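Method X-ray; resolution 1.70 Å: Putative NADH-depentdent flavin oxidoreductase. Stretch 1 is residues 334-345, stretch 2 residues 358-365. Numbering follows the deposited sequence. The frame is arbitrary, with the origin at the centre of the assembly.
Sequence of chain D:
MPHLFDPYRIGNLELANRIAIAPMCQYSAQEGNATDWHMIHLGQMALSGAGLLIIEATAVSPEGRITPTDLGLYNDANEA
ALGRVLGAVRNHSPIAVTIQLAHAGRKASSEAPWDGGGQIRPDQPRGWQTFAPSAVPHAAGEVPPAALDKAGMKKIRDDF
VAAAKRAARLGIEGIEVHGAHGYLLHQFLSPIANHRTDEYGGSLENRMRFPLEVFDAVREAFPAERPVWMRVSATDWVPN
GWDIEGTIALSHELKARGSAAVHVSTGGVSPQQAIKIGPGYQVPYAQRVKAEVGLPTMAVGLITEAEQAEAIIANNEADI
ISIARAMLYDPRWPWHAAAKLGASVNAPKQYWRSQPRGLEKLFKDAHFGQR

Stretch 1 334-345: PWHAAAKLGASV
Stretch 2 (358-365) GLEKLFKD

A helix and the extended segment that follows it pack against an irregular stretch of the same chain through one short backbone bridge and an apolar cluster, burying 488 Å² in all. Stretch 1 is already in a helix at Pro-334, and that helix runs on through Lys-340, with Ala-338 N to Pro-334 O and Ala-339 N to Trp-335 O both at 2.9 Å. Gly-342 leaves helical geometry with phi/psi 69/31, a positive phi that favours glycine, and Ala-343 N returns to Ala-338 O at 2.9 Å. From there the chain is extended: Ser-344 (-130/164) and Val-345 (-140/157) run parallel to Leu-362 (-62/-43) and Phe-363 (-96/127), with CA atoms 4.6 Å apart for Ser-344 and Leu-362 and 5.3 Å for Val-345 and Phe-363.

Val-345 is bridged to Phe-363: its N donates to Leu-362 O at 2.9 Å, and its O accepts from Lys-364 N at 2.9 Å, nearly straight at 171°. Ser-344 points toward stretch 2 with chi1 p, and its small hydroxyl OG accepts from Lys-364 NZ at 2.9 Å; the long lysine chain (m,t,t,m) lets the amine reach it from a partly exposed position.

Leu-362 starts away from stretch 1, but its t,p rotamer brings CD1 back against the helix, 3.8 Å from Ala-338 CB and 3.6 Å from Ala-339 N. Alanine's short side chain lets the leucine methyl approach the backbone. Leu-359 (m,t) adds CD1 at 3.7 Å from Ala-339 CB.

Trp-335 (chi1 m, chi2 9°) offers a face to the edge of Phe-363 (chi1 m, chi2 -43°), broad rings suited to filling buried space. The tryptophan six-membered ring and the phenylalanine ring lie with planes at 71° and centroids 4.8 Å apart, Trp-335 CE3 3.7 Å from Phe-363 CZ. Branched Val-345 (chi1 -85°) sets CG2 at the phenylalanine edge, 3.9 Å from Phe-363 CD1.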

ATOM      1  N   PRO D 334      10.662   0.375  -6.089  1.00  8.76           N
ATOM      2  CA  PRO D 334      11.030   0.293  -7.505  1.00  8.77           C
ATOM      3  C   PRO D 334      10.737   1.592  -8.243  1.00  9.17           C
ATOM      4  O   PRO D 334      11.506   1.971  -9.146  1.00  9.00           O
ATOM      5  CB  PRO D 334      10.205  -0.884  -8.050  1.00  8.92           C
ATOM      6  CG  PRO D 334       9.782  -1.669  -6.797  1.00  8.81           C
ATOM      7  CD  PRO D 334       9.625  -0.624  -5.736  1.00  8.61           C
ATOM      8  N   TRP D 335       9.685   2.327  -7.860  1.00  9.38           N
ATOM      9  CA  TRP D 335       9.501   3.665  -8.479  1.00  9.92           C
ATOM     10  C   TRP D 335      10.705   4.623  -8.190  1.00  9.97           C
ATOM     11  O   TRP D 335      11.245   5.331  -9.078  1.00 10.67           O
ATOM     12  CB  TRP D 335       8.279   4.360  -7.937  1.00  9.73           C
ATOM     13  CG  TRP D 335       6.960   3.683  -8.115  1.00  9.76           C
ATOM     14  CD1 TRP D 335       6.701   2.425  -8.568  1.00  9.62           C
ATOM     15  CD2 TRP D 335       5.702   4.256  -7.746  1.00  9.76           C
ATOM     16  NE1 TRP D 335       5.336   2.198  -8.556  1.00 10.23           N
ATOM     17  CE2 TRP D 335       4.709   3.321  -8.070  1.00  9.89           C
ATOM     18  CE3 TRP D 335       5.328   5.504  -7.222  1.00  9.64           C
ATOM     19  CZ2 TRP D 335       3.345   3.576  -7.828  1.00 10.62           C
ATOM     20  CZ3 TRP D 335       3.997   5.750  -6.989  1.00 10.24           C
ATOM     21  CH2 TRP D 335       3.022   4.787  -7.297  1.00  9.78           C
ATOM     22  N   HIS D 336      11.122   4.617  -6.934  1.00 10.07           N
ATOM     23  CA  HIS D 336      12.202   5.481  -6.448  1.00 10.85           C
ATOM     24  C   HIS D 336      13.517   5.086  -7.073  1.00 11.43           C
ATOM     25  O   HIS D 336      14.282   6.000  -7.484  1.00 12.00           O
ATOM     26  CB  HIS D 336      12.228   5.504  -4.949  1.00 11.47           C
ATOM     27  CG  HIS D 336      10.953   5.998  -4.371  1.00 10.66           C
ATOM     28  ND1 HIS D 336      10.494   5.614  -3.132  1.00 10.91           N
ATOM     29  CD2 HIS D 336       9.982   6.763  -4.920  1.00 10.99           C
ATOM     30  CE1 HIS D 336       9.324   6.194  -2.904  1.00 11.31           C
ATOM     31  NE2 HIS D 336       8.999   6.910  -3.977  1.00 10.94           N
ATOM     32  N   ALA D 337      13.718   3.773  -7.258  1.00 11.27           N
ATOM     33  CA  ALA D 337      14.899   3.288  -7.969  1.00 11.58           C
ATOM     34  C   ALA D 337      14.924   3.688  -9.456  1.00 12.35           C
ATOM     35  O   ALA D 337      15.986   4.100 -10.016  1.00 12.61           O
ATOM     36  CB  ALA D 337      15.089   1.775  -7.798  1.00 12.18           C
ATOM     37  N   ALA D 338      13.777   3.553 -10.108  1.00 11.60           N
ATOM     38  CA  ALA D 338      13.642   3.912 -11.501  1.00 11.24           C
ATOM     39  C   ALA D 338      13.923   5.398 -11.692  1.00 12.35           C
ATOM     40  O   ALA D 338      14.658   5.764 -12.655  1.00 13.00           O
ATOM     41  CB  ALA D 338      12.254   3.556 -12.011  1.00 11.13           C
ATOM     42  N   ALA D 339      13.443   6.231 -10.786  1.00 12.49           N
ATOM     43  CA  ALA D 339      13.724   7.673 -10.855  1.00 14.39           C
ATOM     44  C   ALA D 339      15.236   7.925 -10.753  1.00 17.38           C
ATOM     45  O   ALA D 339      15.756   8.785 -11.459  1.00 17.61           O
ATOM     46  CB  ALA D 339      13.001   8.430  -9.764  1.00 14.80           C
ATOM     47  N   LYS D 340      15.919   7.207  -9.869  1.00 18.86           N
ATOM     48  CA  LYS D 340      17.375   7.424  -9.704  1.00 20.87           C
ATOM     49  C   LYS D 340      18.153   6.930 -10.910  1.00 19.79           C
ATOM     50  O   LYS D 340      19.172   7.501 -11.253  1.00 22.69           O
ATOM     51  CB  LYS D 340      17.918   6.724  -8.446  1.00 22.55           C
ATOM     52  CG  LYS D 340      17.747   7.452  -7.097  1.00 26.58           C
ATOM     53  CD  LYS D 340      17.647   6.419  -5.962  1.00 30.07           C
ATOM     54  CE  LYS D 340      18.315   6.774  -4.627  1.00 34.85           C
ATOM     55  NZ  LYS D 340      18.450   5.532  -3.766  1.00 33.25           N
ATOM     56  N   LEU D 341      17.698   5.868 -11.537  1.00 16.64           N
ATOM     57  CA  LEU D 341      18.417   5.158 -12.594  1.00 17.13           C
ATOM     58  C   LEU D 341      17.943   5.496 -14.021  1.00 17.96           C
ATOM     59  O   LEU D 341      18.403   4.883 -14.983  1.00 20.32           O
ATOM     60  CB  LEU D 341      18.315   3.654 -12.330  1.00 16.58           C
ATOM     61  CG  LEU D 341      19.010   3.187 -11.036  1.00 16.24           C
ATOM     62  CD1 LEU D 341      18.779   1.703 -10.817  1.00 15.44           C
ATOM     63  CD2 LEU D 341      20.524   3.455 -11.061  1.00 17.89           C
ATOM     64  N   GLY D 342      17.030   6.457 -14.163  1.00 18.26           N
ATOM     65  CA  GLY D 342      16.525   6.854 -15.468  1.00 18.95           C
ATOM     66  C   GLY D 342      15.655   5.831 -16.181  1.00 19.28           C
ATOM     67  O   GLY D 342      15.589   5.812 -17.407  1.00 22.58           O
ATOM     68  N   ALA D 343      14.913   5.025 -15.425  1.00 17.14           N
ATOM     69  CA  ALA D 343      14.074   3.998 -15.998  1.00 15.80           C
ATOM     70  C   ALA D 343      12.596   4.335 -15.740  1.00 16.64           C
ATOM     71  O   ALA D 343      12.269   5.325 -15.125  1.00 15.79           O
ATOM     72  CB  ALA D 343      14.425   2.655 -15.367  1.00 16.14           C
ATOM     73  N   SER D 344      11.722   3.464 -16.193  1.00 17.70           N
ATOM     74  CA  SER D 344      10.308   3.654 -15.961  1.00 17.69           C
ATOM     75  C   SER D 344       9.726   2.390 -15.397  1.00 17.39           C
ATOM     76  O   SER D 344      10.338   1.330 -15.438  1.00 16.91           O
ATOM     77  CB  SER D 344       9.626   4.165 -17.236  1.00 19.78           C
ATOM     78  OG  SER D 344       9.653   3.250 -18.298  1.00 21.60           O
ATOM     79  N   VAL D 345       8.536   2.520 -14.826  1.00 15.92           N
ATOM     80  CA  VAL D 345       7.908   1.433 -14.106  1.00 16.42           C
ATOM     81  C   VAL D 345       6.430   1.437 -14.447  1.00 16.43           C
ATOM     82  O   VAL D 345       5.889   2.468 -14.829  1.00 14.64           O
ATOM     83  CB  VAL D 345       7.986   1.565 -12.569  1.00 18.54           C
ATOM     84  CG1 VAL D 345       9.295   1.014 -12.012  1.00 19.34           C
ATOM     85  CG2 VAL D 345       7.718   3.010 -12.119  1.00 18.15           C
ATOM     86  N   GLY D 358       9.895  17.353 -10.370  1.00 37.54           N
ATOM     87  CA  GLY D 358      11.172  17.093 -11.046  1.00 43.37           C
ATOM     88  C   GLY D 358      11.072  16.192 -12.276  1.00 43.68           C
ATOM     89  O   GLY D 358      11.563  16.531 -13.351  1.00 47.63           O
ATOM     90  N   LEU D 359      10.379  15.070 -12.116  1.00 42.00           N
ATOM     91  CA  LEU D 359      10.477  13.937 -13.024  1.00 41.15           C
ATOM     92  C   LEU D 359       9.469  14.040 -14.127  1.00 40.47           C
ATOM     93  O   LEU D 359       8.447  14.705 -13.985  1.00 45.49           O
ATOM     94  CB  LEU D 359      10.229  12.618 -12.264  1.00 39.86           C
ATOM     95  CG  LEU D 359      11.328  12.244 -11.280  1.00 41.95           C
ATOM     96  CD1 LEU D 359      10.800  11.446 -10.095  1.00 42.48           C
ATOM     97  CD2 LEU D 359      12.450  11.498 -11.999  1.00 40.90           C
ATOM     98  N   GLU D 360       9.758  13.333 -15.209  1.00 39.96           N
ATOM     99  CA  GLU D 360       8.837  13.146 -16.332  1.00 39.50           C
ATOM    100  C   GLU D 360       9.026  11.727 -16.822  1.00 32.66           C
ATOM    101  O   GLU D 360      10.142  11.196 -16.726  1.00 30.80           O
ATOM    102  CB  GLU D 360       9.167  14.124 -17.478  1.00 43.73           C
ATOM    103  CG  GLU D 360       9.004  15.601 -17.128  1.00 47.70           C
ATOM    104  CD  GLU D 360       7.596  15.952 -16.651  1.00 52.21           C
ATOM    105  OE1 GLU D 360       6.621  15.322 -17.133  1.00 52.95           O
ATOM    106  OE2 GLU D 360       7.470  16.846 -15.777  1.00 54.49           O
ATOM    107  N   LYS D 361       7.950  11.113 -17.315  1.00 27.81           N
ATOM    108  CA  LYS D 361       8.007   9.776 -17.945  1.00 28.10           C
ATOM    109  C   LYS D 361       8.382   8.625 -17.010  1.00 21.80           C
ATOM    110  O   LYS D 361       8.782   7.576 -17.491  1.00 19.43           O
ATOM    111  CB  LYS D 361       9.005   9.729 -19.124  1.00 31.80           C
ATOM    112  CG  LYS D 361       8.844  10.806 -20.176  1.00 37.90           C
ATOM    113  CD  LYS D 361       7.660  10.519 -21.079  1.00 42.94           C
ATOM    114  CE  LYS D 361       7.584  11.524 -22.218  1.00 45.68           C
ATOM    115  NZ  LYS D 361       6.168  11.907 -22.472  1.00 49.12           N
ATOM    116  N   LEU D 362       8.269   8.824 -15.698  1.00 17.29           N
ATOM    117  CA  LEU D 362       8.554   7.742 -14.734  1.00 15.84           C
ATOM    118  C   LEU D 362       7.604   6.571 -14.935  1.00 14.58           C
ATOM    119  O   LEU D 362       7.999   5.382 -14.846  1.00 15.06           O
ATOM    120  CB  LEU D 362       8.483   8.267 -13.293  1.00 15.58           C
ATOM    121  CG  LEU D 362       8.786   7.248 -12.186  1.00 15.05           C
ATOM    122  CD1 LEU D 362      10.221   6.764 -12.354  1.00 14.91           C
ATOM    123  CD2 LEU D 362       8.616   7.837 -10.806  1.00 14.60           C
ATOM    124  N   PHE D 363       6.334   6.892 -15.143  1.00 12.95           N
ATOM    125  CA  PHE D 363       5.329   5.872 -15.244  1.00 13.50           C
ATOM    126  C   PHE D 363       5.044   5.527 -16.700  1.00 14.29           C
ATOM    127  O   PHE D 363       4.721   6.408 -17.500  1.00 13.36           O
ATOM    128  CB  PHE D 363       4.069   6.326 -14.536  1.00 12.22           C
ATOM    129  CG  PHE D 363       4.256   6.645 -13.066  1.00 10.74           C
ATOM    130  CD1 PHE D 363       5.020   5.837 -12.234  1.00 10.87           C
ATOM    131  CD2 PHE D 363       3.593   7.712 -12.516  1.00 10.32           C
ATOM    132  CE1 PHE D 363       5.141   6.104 -10.885  1.00 10.44           C
ATOM    133  CE2 PHE D 363       3.725   8.008 -11.185  1.00 10.08           C
ATOM    134  CZ  PHE D 363       4.489   7.199 -10.362  1.00 10.06           C
ATOM    135  N   LYS D 364       5.118   4.243 -17.029  1.00 15.33           N
ATOM    136  CA  LYS D 364       4.924   3.788 -18.407  1.00 17.24           C
ATOM    137  C   LYS D 364       3.521   4.103 -18.914  1.00 17.67           C
ATOM    138  O   LYS D 364       2.526   3.781 -18.249  1.00 16.13           O
ATOM    139  CB  LYS D 364       5.143   2.296 -18.529  1.00 19.27           C
ATOM    140  CG  LYS D 364       6.538   1.803 -18.204  1.00 21.80           C
ATOM    141  CD  LYS D 364       6.653   0.286 -18.377  1.00 24.54           C
ATOM    142  CE  LYS D 364       8.014  -0.239 -17.929  1.00 24.24           C
ATOM    143  NZ  LYS D 364       9.128   0.394 -18.679  1.00 25.78           N
ATOM    144  N   ASP D 365       3.457   4.770 -20.056  1.00 16.72           N
ATOM    145  CA  ASP D 365       2.201   5.043 -20.766  1.00 19.26           C
ATOM    146  C   ASP D 365       1.177   5.898 -20.001  1.00 18.26           C
ATOM    147  O   ASP D 365      -0.001   5.832 -20.299  1.00 19.02           O
ATOM    148  CB  ASP D 365       1.545   3.742 -21.221  1.00 22.05           C
ATOM    149  CG  ASP D 365       2.500   2.855 -22.015  1.00 24.56           C
ATOM    150  OD1 ASP D 365       3.117   3.329 -22.993  1.00 29.31           O
ATOM    151  OD2 ASP D 365       2.650   1.690 -21.639  1.00 27.86           O
TER